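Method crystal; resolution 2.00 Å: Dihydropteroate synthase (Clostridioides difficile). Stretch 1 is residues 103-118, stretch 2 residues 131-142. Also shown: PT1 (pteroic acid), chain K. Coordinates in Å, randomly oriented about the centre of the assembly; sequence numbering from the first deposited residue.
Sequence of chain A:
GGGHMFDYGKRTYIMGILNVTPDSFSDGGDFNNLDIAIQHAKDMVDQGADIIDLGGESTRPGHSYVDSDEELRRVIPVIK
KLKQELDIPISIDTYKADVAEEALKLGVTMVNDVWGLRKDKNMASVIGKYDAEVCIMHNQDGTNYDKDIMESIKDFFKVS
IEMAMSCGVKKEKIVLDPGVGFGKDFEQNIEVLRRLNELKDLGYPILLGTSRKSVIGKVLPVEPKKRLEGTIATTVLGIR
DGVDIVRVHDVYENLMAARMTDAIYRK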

# COMPACT_ATOMS: atom_id res chain seq x y z
N ALA A 103 -13.22 23.40 22.99
CA ALA A 103 -12.88 23.25 21.56
C ALA A 103 -14.16 23.37 20.74
O ALA A 103 -14.16 23.95 19.63
CB ALA A 103 -12.19 21.93 21.31
N LEU A 104 -15.22 22.73 21.24
CA LEU A 104 -16.46 22.69 20.47
C LEU A 104 -17.12 24.08 20.47
O LEU A 104 -17.70 24.49 19.47
CB LEU A 104 -17.38 21.63 21.08
CG LEU A 104 -17.02 20.20 20.71
CD1 LEU A 104 -17.81 19.21 21.55
CD2 LEU A 104 -17.28 19.95 19.24
N LYS A 105 -17.02 24.82 21.58
CA LYS A 105 -17.52 26.20 21.55
C LYS A 105 -16.78 27.01 20.48
O LYS A 105 -17.39 27.86 19.84
CB LYS A 105 -17.34 26.92 22.89
CG LYS A 105 -18.24 26.47 24.02
CD LYS A 105 -17.80 27.10 25.33
CE LYS A 105 -18.54 26.58 26.54
NZ LYS A 105 -17.94 27.07 27.80
N LEU A 106 -15.50 26.77 20.26
CA LEU A 106 -14.75 27.51 19.22
C LEU A 106 -14.97 26.95 17.81
O LEU A 106 -14.35 27.46 16.88
CB LEU A 106 -13.26 27.47 19.55
CG LEU A 106 -12.86 28.21 20.82
CD1 LEU A 106 -11.43 27.88 21.22
CD2 LEU A 106 -13.04 29.71 20.64
N GLY A 107 -15.82 25.94 17.59
CA GLY A 107 -16.16 25.54 16.21
C GLY A 107 -15.40 24.31 15.69
O GLY A 107 -15.51 23.95 14.54
N VAL A 108 -14.63 23.64 16.53
CA VAL A 108 -14.18 22.29 16.21
C VAL A 108 -15.38 21.41 15.83
O VAL A 108 -16.43 21.50 16.44
CB VAL A 108 -13.42 21.75 17.44
CG1 VAL A 108 -13.38 20.25 17.53
CG2 VAL A 108 -12.02 22.35 17.47
N THR A 109 -15.19 20.49 14.88
CA THR A 109 -16.26 19.65 14.33
C THR A 109 -16.37 18.29 15.04
O THR A 109 -17.46 17.79 15.17
CB THR A 109 -16.03 19.39 12.84
OG1 THR A 109 -15.93 20.67 12.24
CG2 THR A 109 -17.14 18.59 12.20
N MET A 110 -15.28 17.68 15.48
CA MET A 110 -15.33 16.29 15.92
C MET A 110 -14.48 16.16 17.18
O MET A 110 -13.48 16.83 17.31
CB MET A 110 -14.73 15.39 14.83
CG MET A 110 -14.35 13.98 15.31
SD MET A 110 -13.64 12.91 14.00
CE MET A 110 -15.12 12.50 13.07
N VAL A 111 -14.91 15.33 18.12
CA VAL A 111 -14.08 14.98 19.24
C VAL A 111 -13.52 13.59 18.91
O VAL A 111 -14.25 12.65 18.67
CB VAL A 111 -14.87 14.99 20.56
CG1 VAL A 111 -14.03 14.47 21.72
CG2 VAL A 111 -15.44 16.36 20.89
N ASN A 112 -12.22 13.49 18.96
CA ASN A 112 -11.53 12.27 18.80
C ASN A 112 -11.15 11.75 20.19
O ASN A 112 -10.10 12.11 20.71
CB ASN A 112 -10.30 12.49 17.92
CG ASN A 112 -9.50 11.22 17.70
OD1 ASN A 112 -10.07 10.14 17.83
ND2 ASN A 112 -8.21 11.34 17.38
N ASP A 113 -11.93 10.82 20.72
CA ASP A 113 -11.70 10.35 22.10
C ASP A 113 -11.00 8.99 22.11
O ASP A 113 -11.64 7.98 21.88
CB ASP A 113 -13.03 10.21 22.83
CG ASP A 113 -12.91 9.89 24.31
OD1 ASP A 113 -11.79 9.57 24.76
OD2 ASP A 113 -13.92 10.02 25.00
N VAL A 114 -9.74 8.95 22.52
CA VAL A 114 -8.96 7.71 22.54
C VAL A 114 -9.32 6.84 23.75
O VAL A 114 -8.65 5.82 23.93
CB VAL A 114 -7.44 7.95 22.52
CG1 VAL A 114 -7.00 8.71 21.27
CG2 VAL A 114 -6.95 8.63 23.79
N TRP A 115 -10.31 7.21 24.54
CA TRP A 115 -10.88 6.30 25.55
C TRP A 115 -12.35 5.98 25.26
O TRP A 115 -13.01 5.29 26.02
CB TRP A 115 -10.69 6.88 26.94
CG TRP A 115 -9.33 6.54 27.47
CD1 TRP A 115 -8.23 7.34 27.56
CD2 TRP A 115 -8.93 5.24 27.91
NE1 TRP A 115 -7.17 6.62 28.06
CE2 TRP A 115 -7.57 5.33 28.27
CE3 TRP A 115 -9.60 4.02 28.03
CZ2 TRP A 115 -6.86 4.23 28.74
CZ3 TRP A 115 -8.90 2.94 28.53
CH2 TRP A 115 -7.55 3.05 28.87
N GLY A 116 -12.87 6.45 24.13
CA GLY A 116 -14.16 5.95 23.67
C GLY A 116 -15.27 6.21 24.67
O GLY A 116 -16.15 5.36 24.87
N LEU A 117 -15.20 7.41 25.25
CA LEU A 117 -16.16 8.01 26.13
C LEU A 117 -16.00 7.41 27.53
O LEU A 117 -16.82 7.71 28.34
CB LEU A 117 -17.60 7.82 25.66
CG LEU A 117 -17.90 8.23 24.23
CD1 LEU A 117 -19.35 7.96 23.91
CD2 LEU A 117 -17.60 9.70 24.01
N ARG A 118 -14.99 6.61 27.81
CA ARG A 118 -14.94 5.93 29.12
C ARG A 118 -14.10 6.68 30.15
O ARG A 118 -14.08 6.27 31.29
CB ARG A 118 -14.30 4.55 29.02
CG ARG A 118 -14.99 3.57 28.07
CD ARG A 118 -16.50 3.49 28.17
NE ARG A 118 -17.08 2.52 27.26
CZ ARG A 118 -16.97 1.21 27.41
NH1 ARG A 118 -16.49 0.72 28.55
NH2 ARG A 118 -17.31 0.40 26.42
C2 PT1 K . -5.55 6.35 16.68
C3 PT1 K . -4.70 7.28 17.42
C5 PT1 K . -5.38 8.51 17.83
N6 PT1 K . -3.39 7.09 17.71
C7 PT1 K . -7.40 7.77 16.87
N9 PT1 K . -6.68 8.67 17.56
C10 PT1 K . -2.72 8.01 18.41
N11 PT1 K . -8.69 7.98 16.59
C12 PT1 K . -3.37 9.17 18.85
C21 PT1 K . 2.92 2.72 19.29
O22 PT1 K . 2.66 1.53 19.57
O1 PT1 K . -5.06 5.18 16.23
N4 PT1 K . -6.85 6.61 16.46
N8 PT1 K . -4.66 9.42 18.52
C13 PT1 K . -1.26 7.77 18.76
N14 PT1 K . -1.20 6.56 19.58
C15 PT1 K . -0.16 5.69 19.52
C16 PT1 K . 1.06 6.01 18.92
C17 PT1 K . -0.35 4.42 20.04
C18 PT1 K . 2.07 5.05 18.87
C19 PT1 K . 0.65 3.46 20.00
C20 PT1 K . 1.86 3.77 19.40
O23 PT1 K . 4.04 3.00 18.86
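Stretch 2 131-142: DAEVCIMHNQDG

How does the contact begin, where stretch 1 is still leaving its helix? Leu 104 lies in the last helical turn and reaches stretch 2 with its side chain, CD2 of Leu 104 resting 3.6 Å from CB of Ala 132. The chain then passes out of reach of stretch 2 through Gly 107, whose positive phi belongs to a Schellman motif, and returns at Thr 109, where N of Glu 133 donates to O of Thr 109 at 3.2 Å.

How do the two strands run? Strand 110-113 and strand 133-137 are parallel, their directions 14° apart and their axes approaching to 4.4 Å. Hydrogen bonds alternate along the pair: N of Val 111 to O of Glu 133 (2.9 Å), N of Cys 135 to O of Val 111 (2.9 Å), N of Asp 113 to O of Cys 135 (3.1 Å), then a weak one from N of Met 137 to O of Asp 113 (3.4 Å). Met 110 pairs with Glu 133 and Asn 112 with Cys 135 on one face; Val 111 pairs with Val 134 and Asp 113 with Ile 136 on the other. Asn 112 also grips pteroic acid, its OD1 accepting from PT1 N11 at 2.8 Å.

What holds stretch 2 once the strand of stretch 1 ends? Asp 113 starts a type I turn, and ND2 of Asn 139 donates to O of Val 114 at 2.7 Å. CB of Val 114 packs 3.7 Å from CE of Met 137. Asn 139 also covers one face of the Trp 115 ring, its CB 4.0 Å from the centroid of the six-membered ring.

Why does the turn fit so closely at Gly 116? CA of Gly 116 lies 3.6 Å from CG2 of Ile 136, and a CB there would clash with O of Met 137. Leu 117 then packs CD1 against CD1 of Ile 136 at 4.1 Å.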

# COMPACT_ATOMS: atom_id res chain seq x y z
N ASP A 131 -23.93 18.74 19.55
CA ASP A 131 -24.22 18.04 18.32
C ASP A 131 -22.93 17.74 17.57
O ASP A 131 -22.85 17.90 16.36
CB ASP A 131 -25.08 18.89 17.38
CG ASP A 131 -26.55 18.58 17.58
OD1 ASP A 131 -26.99 17.48 17.15
OD2 ASP A 131 -27.19 19.42 18.20
N ALA A 132 -21.92 17.31 18.30
CA ALA A 132 -20.63 17.11 17.65
C ALA A 132 -20.57 15.72 17.00
O ALA A 132 -21.32 14.79 17.34
CB ALA A 132 -19.55 17.25 18.68
N GLU A 133 -19.60 15.56 16.10
CA GLU A 133 -19.19 14.25 15.65
C GLU A 133 -18.21 13.71 16.69
O GLU A 133 -17.56 14.51 17.35
CB GLU A 133 -18.52 14.34 14.29
CG GLU A 133 -19.10 15.48 13.51
CD GLU A 133 -19.60 15.04 12.17
OE1 GLU A 133 -20.79 14.70 12.09
OE2 GLU A 133 -18.77 15.01 11.25
N VAL A 134 -18.19 12.40 16.83
CA VAL A 134 -17.24 11.78 17.73
C VAL A 134 -16.64 10.53 17.07
O VAL A 134 -17.32 9.71 16.43
CB VAL A 134 -17.89 11.46 19.08
CG1 VAL A 134 -19.17 10.66 18.95
CG2 VAL A 134 -16.94 10.75 20.04
N CYS A 135 -15.34 10.37 17.30
CA CYS A 135 -14.68 9.15 17.07
C CYS A 135 -14.53 8.42 18.40
O CYS A 135 -13.81 8.86 19.28
CB CYS A 135 -13.31 9.36 16.42
SG CYS A 135 -12.41 7.81 16.12
N ILE A 136 -15.12 7.24 18.44
CA ILE A 136 -15.06 6.37 19.58
C ILE A 136 -14.01 5.30 19.31
O ILE A 136 -14.23 4.39 18.53
CB ILE A 136 -16.41 5.68 19.85
CG1 ILE A 136 -17.52 6.70 20.08
CG2 ILE A 136 -16.29 4.69 20.99
CD1 ILE A 136 -18.88 6.07 20.35
N MET A 137 -12.91 5.39 20.03
CA MET A 137 -11.82 4.51 19.81
C MET A 137 -11.77 3.47 20.93
O MET A 137 -11.97 3.81 22.08
CB MET A 137 -10.50 5.29 19.80
CG MET A 137 -9.35 4.47 19.24
SD MET A 137 -7.72 5.15 19.53
CE MET A 137 -7.38 4.50 21.17
N HIS A 138 -11.49 2.22 20.56
CA HIS A 138 -11.31 1.13 21.51
C HIS A 138 -9.99 1.32 22.25
O HIS A 138 -8.96 1.54 21.62
CB HIS A 138 -11.32 -0.24 20.81
CG HIS A 138 -10.98 -1.34 21.76
ND1 HIS A 138 -9.70 -1.86 21.88
CD2 HIS A 138 -11.74 -1.96 22.69
CE1 HIS A 138 -9.70 -2.77 22.83
NE2 HIS A 138 -10.94 -2.86 23.34
N ASN A 139 -9.98 1.11 23.57
CA ASN A 139 -8.73 1.24 24.33
C ASN A 139 -8.90 0.46 25.64
O ASN A 139 -10.01 0.32 26.08
CB ASN A 139 -8.46 2.71 24.68
CG ASN A 139 -7.07 3.02 25.18
OD1 ASN A 139 -6.26 2.13 25.46
ND2 ASN A 139 -6.77 4.31 25.24
N GLN A 140 -7.82 -0.01 26.24
CA GLN A 140 -7.89 -0.61 27.55
C GLN A 140 -6.47 -0.60 28.12
O GLN A 140 -5.48 -0.41 27.37
CB GLN A 140 -8.44 -2.04 27.51
CG GLN A 140 -7.49 -3.06 26.88
CD GLN A 140 -7.93 -4.51 26.98
OE1 GLN A 140 -9.12 -4.81 26.98
NE2 GLN A 140 -6.95 -5.40 27.06
N ASP A 141 -6.35 -0.84 29.41
CA ASP A 141 -4.98 -1.00 29.92
C ASP A 141 -4.59 -2.47 29.89
O ASP A 141 -5.38 -3.34 30.21
CB ASP A 141 -4.78 -0.46 31.33
CG ASP A 141 -4.79 1.06 31.36
OD1 ASP A 141 -4.51 1.71 30.32
OD2 ASP A 141 -5.19 1.57 32.41
N GLY A 142 -3.32 -2.69 29.53
CA GLY A 142 -2.79 -4.01 29.30
C GLY A 142 -3.42 -4.69 28.11
O GLY A 142 -4.31 -4.16 27.40